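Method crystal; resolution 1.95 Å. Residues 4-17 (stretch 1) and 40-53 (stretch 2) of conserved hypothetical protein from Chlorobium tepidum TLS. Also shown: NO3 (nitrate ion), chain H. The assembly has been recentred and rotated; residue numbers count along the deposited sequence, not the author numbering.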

# COMPACT_ATOMS: atom_id res chain seq x y z
N GLN A 4 33.44 29.54 -14.61
CA GLN A 4 33.37 28.08 -14.61
C GLN A 4 32.84 27.62 -13.25
O GLN A 4 32.00 26.72 -13.17
CB GLN A 4 34.76 27.47 -14.87
CG GLN A 4 34.80 25.93 -14.86
CD GLN A 4 36.13 25.35 -15.37
OE1 GLN A 4 36.44 25.41 -16.57
NE2 GLN A 4 36.92 24.78 -14.45
N ARG A 5 33.32 28.25 -12.19
CA ARG A 5 32.86 27.90 -10.85
C ARG A 5 31.36 28.21 -10.76
O ARG A 5 30.58 27.39 -10.29
CB ARG A 5 33.67 28.69 -9.79
CG ARG A 5 33.60 28.17 -8.34
CD ARG A 5 32.55 28.91 -7.51
NE ARG A 5 32.68 28.64 -6.06
CZ ARG A 5 32.41 27.47 -5.48
NH1 ARG A 5 32.01 26.43 -6.20
NH2 ARG A 5 32.54 27.34 -4.16
N GLN A 6 30.95 29.38 -11.26
CA GLN A 6 29.55 29.76 -11.20
C GLN A 6 28.65 28.85 -12.03
O GLN A 6 27.53 28.54 -11.64
CB GLN A 6 29.37 31.21 -11.65
CG GLN A 6 30.40 32.17 -11.07
CD GLN A 6 30.60 31.99 -9.57
OE1 GLN A 6 29.65 32.12 -8.78
NE2 GLN A 6 31.84 31.69 -9.17
N GLN A 7 29.15 28.41 -13.18
CA GLN A 7 28.39 27.54 -14.05
C GLN A 7 28.27 26.16 -13.40
O GLN A 7 27.22 25.52 -13.45
CB GLN A 7 29.06 27.43 -15.42
CG GLN A 7 28.36 26.52 -16.40
CD GLN A 7 26.98 27.00 -16.81
OE1 GLN A 7 26.25 26.29 -17.50
NE2 GLN A 7 26.61 28.22 -16.40
N LEU A 8 29.34 25.71 -12.76
CA LEU A 8 29.35 24.43 -12.08
C LEU A 8 28.36 24.50 -10.92
O LEU A 8 27.66 23.52 -10.61
CB LEU A 8 30.73 24.13 -11.51
CG LEU A 8 31.38 22.76 -11.74
CD1 LEU A 8 32.47 22.63 -10.70
CD2 LEU A 8 30.38 21.60 -11.63
N LEU A 9 28.29 25.66 -10.28
CA LEU A 9 27.40 25.84 -9.15
C LEU A 9 25.95 25.77 -9.66
O LEU A 9 25.10 25.10 -9.06
CB LEU A 9 27.68 27.17 -8.45
CG LEU A 9 27.80 27.15 -6.92
CD1 LEU A 9 28.86 26.15 -6.47
CD2 LEU A 9 28.18 28.54 -6.42
N ARG A 10 25.70 26.43 -10.79
CA ARG A 10 24.37 26.42 -11.41
C ARG A 10 23.95 25.00 -11.82
O ARG A 10 22.78 24.62 -11.68
CB ARG A 10 24.34 27.37 -12.62
CG ARG A 10 24.10 28.84 -12.22
CD ARG A 10 24.51 29.83 -13.32
NE ARG A 10 23.83 29.56 -14.58
CZ ARG A 10 22.56 29.86 -14.85
NH1 ARG A 10 21.79 30.46 -13.94
NH2 ARG A 10 22.05 29.56 -16.04
N SER A 11 24.91 24.23 -12.31
CA SER A 11 24.62 22.84 -12.70
C SER A 11 24.23 22.01 -11.47
O SER A 11 23.32 21.19 -11.53
CB SER A 11 25.83 22.22 -13.38
OG SER A 11 26.20 23.01 -14.50
N LEU A 12 24.95 22.20 -10.36
CA LEU A 12 24.62 21.46 -9.15
C LEU A 12 23.20 21.81 -8.73
O LEU A 12 22.40 20.92 -8.39
CB LEU A 12 25.57 21.81 -8.02
CG LEU A 12 27.01 21.28 -8.14
CD1 LEU A 12 27.85 21.88 -7.01
CD2 LEU A 12 27.04 19.76 -8.08
N GLU A 13 22.87 23.09 -8.73
CA GLU A 13 21.53 23.52 -8.35
C GLU A 13 20.45 22.84 -9.20
O GLU A 13 19.47 22.28 -8.68
CB GLU A 13 21.39 25.03 -8.49
CG GLU A 13 19.96 25.49 -8.28
CD GLU A 13 19.83 27.00 -8.32
OE1 GLU A 13 20.00 27.64 -7.25
OE2 GLU A 13 19.59 27.54 -9.42
N ALA A 14 20.65 22.89 -10.52
CA ALA A 14 19.69 22.29 -11.46
C ALA A 14 19.51 20.78 -11.23
O ALA A 14 18.40 20.27 -11.31
CB ALA A 14 20.14 22.55 -12.89
N LEU A 15 20.61 20.08 -10.97
CA LEU A 15 20.54 18.64 -10.74
C LEU A 15 19.82 18.32 -9.42
O LEU A 15 18.88 17.53 -9.38
CB LEU A 15 21.95 18.02 -10.77
CG LEU A 15 22.66 17.98 -12.15
CD1 LEU A 15 24.13 17.64 -12.00
CD2 LEU A 15 21.97 16.93 -13.06
N ILE A 16 20.26 18.96 -8.34
CA ILE A 16 19.64 18.73 -7.04
C ILE A 16 18.17 19.15 -7.07
O ILE A 16 17.30 18.48 -6.51
CB ILE A 16 20.38 19.51 -5.92
CG1 ILE A 16 21.84 19.04 -5.87
CG2 ILE A 16 19.70 19.28 -4.56
CD1 ILE A 16 22.72 19.80 -4.90
N PHE A 17 17.88 20.25 -7.75
CA PHE A 17 16.51 20.71 -7.86
C PHE A 17 15.62 19.77 -8.67
O PHE A 17 14.49 19.52 -8.29
CB PHE A 17 16.49 22.09 -8.50
CG PHE A 17 15.14 22.70 -8.55
CD1 PHE A 17 14.72 23.58 -7.56
CD2 PHE A 17 14.27 22.40 -9.60
CE1 PHE A 17 13.46 24.17 -7.62
CE2 PHE A 17 13.01 22.98 -9.67
CZ PHE A 17 12.61 23.87 -8.68
N GLU A 40 34.72 19.62 -1.07
CA GLU A 40 34.47 20.60 -2.11
C GLU A 40 32.98 20.67 -2.45
O GLU A 40 32.43 21.75 -2.65
CB GLU A 40 35.29 20.27 -3.38
CG GLU A 40 35.00 21.19 -4.58
CD GLU A 40 35.71 20.76 -5.86
OE1 GLU A 40 36.10 19.58 -5.98
OE2 GLU A 40 35.88 21.60 -6.77
N LEU A 41 32.31 19.51 -2.49
CA LEU A 41 30.88 19.48 -2.82
C LEU A 41 30.04 20.18 -1.76
O LEU A 41 29.12 20.93 -2.08
CB LEU A 41 30.39 18.04 -2.96
CG LEU A 41 29.30 17.74 -4.00
CD1 LEU A 41 28.46 16.57 -3.53
CD2 LEU A 41 28.42 18.95 -4.25
N GLN A 42 30.36 19.93 -0.50
CA GLN A 42 29.61 20.54 0.59
C GLN A 42 29.80 22.06 0.58
O GLN A 42 28.88 22.80 0.92
CB GLN A 42 30.07 19.97 1.93
CG GLN A 42 29.30 20.52 3.11
CD GLN A 42 27.80 20.27 2.97
OE1 GLN A 42 27.34 19.13 2.91
NE2 GLN A 42 27.03 21.36 2.92
N GLU A 43 31.00 22.49 0.20
CA GLU A 43 31.36 23.92 0.12
C GLU A 43 30.56 24.60 -0.99
O GLU A 43 30.18 25.76 -0.86
CB GLU A 43 32.86 24.05 -0.15
CG GLU A 43 33.53 25.27 0.45
CD GLU A 43 35.07 25.12 0.53
OE1 GLU A 43 35.74 25.06 -0.54
OE2 GLU A 43 35.59 25.05 1.68
N ALA A 44 30.31 23.88 -2.08
CA ALA A 44 29.54 24.45 -3.19
C ALA A 44 28.09 24.55 -2.75
O ALA A 44 27.41 25.53 -3.04
CB ALA A 44 29.67 23.55 -4.42
N VAL A 45 27.62 23.53 -2.04
CA VAL A 45 26.26 23.52 -1.55
C VAL A 45 26.06 24.65 -0.55
O VAL A 45 25.03 25.31 -0.56
CB VAL A 45 25.93 22.16 -0.90
CG1 VAL A 45 24.62 22.23 -0.14
CG2 VAL A 45 25.85 21.09 -1.98
N ASP A 46 27.06 24.88 0.32
CA ASP A 46 26.98 25.97 1.30
C ASP A 46 26.81 27.31 0.60
O ASP A 46 26.01 28.14 1.05
CB ASP A 46 28.23 26.03 2.19
CG ASP A 46 28.36 24.83 3.12
OD1 ASP A 46 27.35 24.17 3.43
OD2 ASP A 46 29.50 24.56 3.58
N GLU A 47 27.56 27.54 -0.47
CA GLU A 47 27.47 28.80 -1.21
C GLU A 47 26.05 29.01 -1.76
O GLU A 47 25.50 30.11 -1.64
CB GLU A 47 28.49 28.85 -2.36
CG GLU A 47 28.39 30.12 -3.22
CD GLU A 47 29.61 30.38 -4.10
OE1 GLU A 47 30.61 29.62 -4.00
OE2 GLU A 47 29.58 31.37 -4.88
N LEU A 48 25.47 27.97 -2.35
CA LEU A 48 24.12 28.07 -2.88
C LEU A 48 23.18 28.43 -1.73
O LEU A 48 22.37 29.36 -1.85
CB LEU A 48 23.68 26.74 -3.52
CG LEU A 48 24.38 26.30 -4.83
CD1 LEU A 48 23.90 24.92 -5.27
CD2 LEU A 48 24.09 27.33 -5.92
N ASN A 49 23.26 27.70 -0.62
CA ASN A 49 22.40 27.98 0.53
C ASN A 49 22.62 29.42 1.02
O ASN A 49 21.68 30.06 1.50
CB ASN A 49 22.65 26.99 1.68
CG ASN A 49 21.88 25.67 1.50
OD1 ASN A 49 20.76 25.66 0.96
ND2 ASN A 49 22.46 24.57 1.98
N ARG A 50 23.84 29.94 0.88
CA ARG A 50 24.09 31.32 1.28
C ARG A 50 23.33 32.27 0.35
O ARG A 50 22.75 33.26 0.81
CB ARG A 50 25.59 31.62 1.30
CG ARG A 50 26.20 31.54 2.69
CD ARG A 50 27.64 32.08 2.74
NE ARG A 50 28.61 31.16 2.14
CZ ARG A 50 29.04 30.04 2.72
NH1 ARG A 50 28.59 29.69 3.92
NH2 ARG A 50 29.92 29.28 2.09
N ASP A 51 23.30 31.95 -0.94
CA ASP A 51 22.56 32.78 -1.91
C ASP A 51 21.05 32.73 -1.66
O ASP A 51 20.35 33.73 -1.88
CB ASP A 51 22.84 32.34 -3.35
CG ASP A 51 24.24 32.70 -3.82
OD1 ASP A 51 24.69 33.84 -3.56
OD2 ASP A 51 24.90 31.84 -4.48
N TYR A 52 20.56 31.57 -1.23
CA TYR A 52 19.12 31.40 -0.94
C TYR A 52 18.76 32.29 0.25
O TYR A 52 17.72 32.96 0.25
CB TYR A 52 18.80 29.93 -0.60
CG TYR A 52 19.08 28.97 -1.75
CD1 TYR A 52 19.37 27.62 -1.50
CD2 TYR A 52 19.12 29.43 -3.07
CE1 TYR A 52 19.72 26.75 -2.54
CE2 TYR A 52 19.47 28.57 -4.12
CZ TYR A 52 19.78 27.24 -3.84
OH TYR A 52 20.19 26.41 -4.86
N GLU A 53 19.62 32.29 1.26
CA GLU A 53 19.41 33.12 2.43
C GLU A 53 19.45 34.60 2.03
O GLU A 53 18.61 35.38 2.46
CB GLU A 53 20.49 32.85 3.46
CG GLU A 53 20.59 33.93 4.52
CD GLU A 53 19.50 33.83 5.55
OE1 GLU A 53 19.33 34.80 6.33
OE2 GLU A 53 18.83 32.78 5.60
N NO3 H . 23.80 20.93 4.19
O1 NO3 H . 24.46 21.80 4.79
O2 NO3 H . 23.12 20.20 4.87
O3 NO3 H . 23.90 20.89 2.99
O HOH W 1 33.72 24.24 -3.89

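Two helices of one chain cross nearly at right angles in a compact, mainly apolar contact centred on Leu-9 and Ala-44 and supplemented by two polar links, a salt bridge and a hydrogen bond. The axes approach to 10.2 Å at an angle of 83°, so the helices diverge quickly from the crossing point, and the contact buries 541 Å² in total. The CA atoms of Leu-9 and Ala-44 lie 6.5 Å apart, the nearest such pair. Ala-44 turns its methyl group toward the first helix, where it meets two leucines one helical turn apart: its CB is 3.4 Å from Leu-9 CD1 and 3.6 Å from Leu-12 CD1.

Leucine packing extends this centre. Leu-48, one turn beyond Ala-44, places CD2 3.8 Å from Leu-9 CG, while its CD1 lies 4.1 Å from Glu-13 CB. Leu-12 CD1 also reaches Leu-41 CD2 at 4.1 Å; the CA-to-CB bond of Leu-41 points away from the first helix, but the end of its side chain comes nearer. A looser contact, Ile-16 CD1 to Val-45 CG2 at 4.5 Å, continues the apolar packing.

The charged side chains combine polar and nonpolar contacts, the latter through Glu-13 CB. The CA-to-CB bond of Arg-5 points sideways to the second helix, yet the end of its side chain comes nearer, bringing NH2 to 3.0 Å from Glu-47 OE1 and forming a salt bridge in which the carboxylate oxygen lies over one face of the guanidinium. The carboxylate carbon of Glu-47, CD, also lies close against Leu-9, 3.3 Å from CD2. A water links Arg-5 to the second helix, donating to Glu-40 O and accepting a weak hydrogen bond from Arg-5 NH2. Farther along both helices, Tyr-52 OH donates a hydrogen bond to Glu-13 OE1 at 2.7 Å, with the carboxylate oxygen at the ring edge, near its plane.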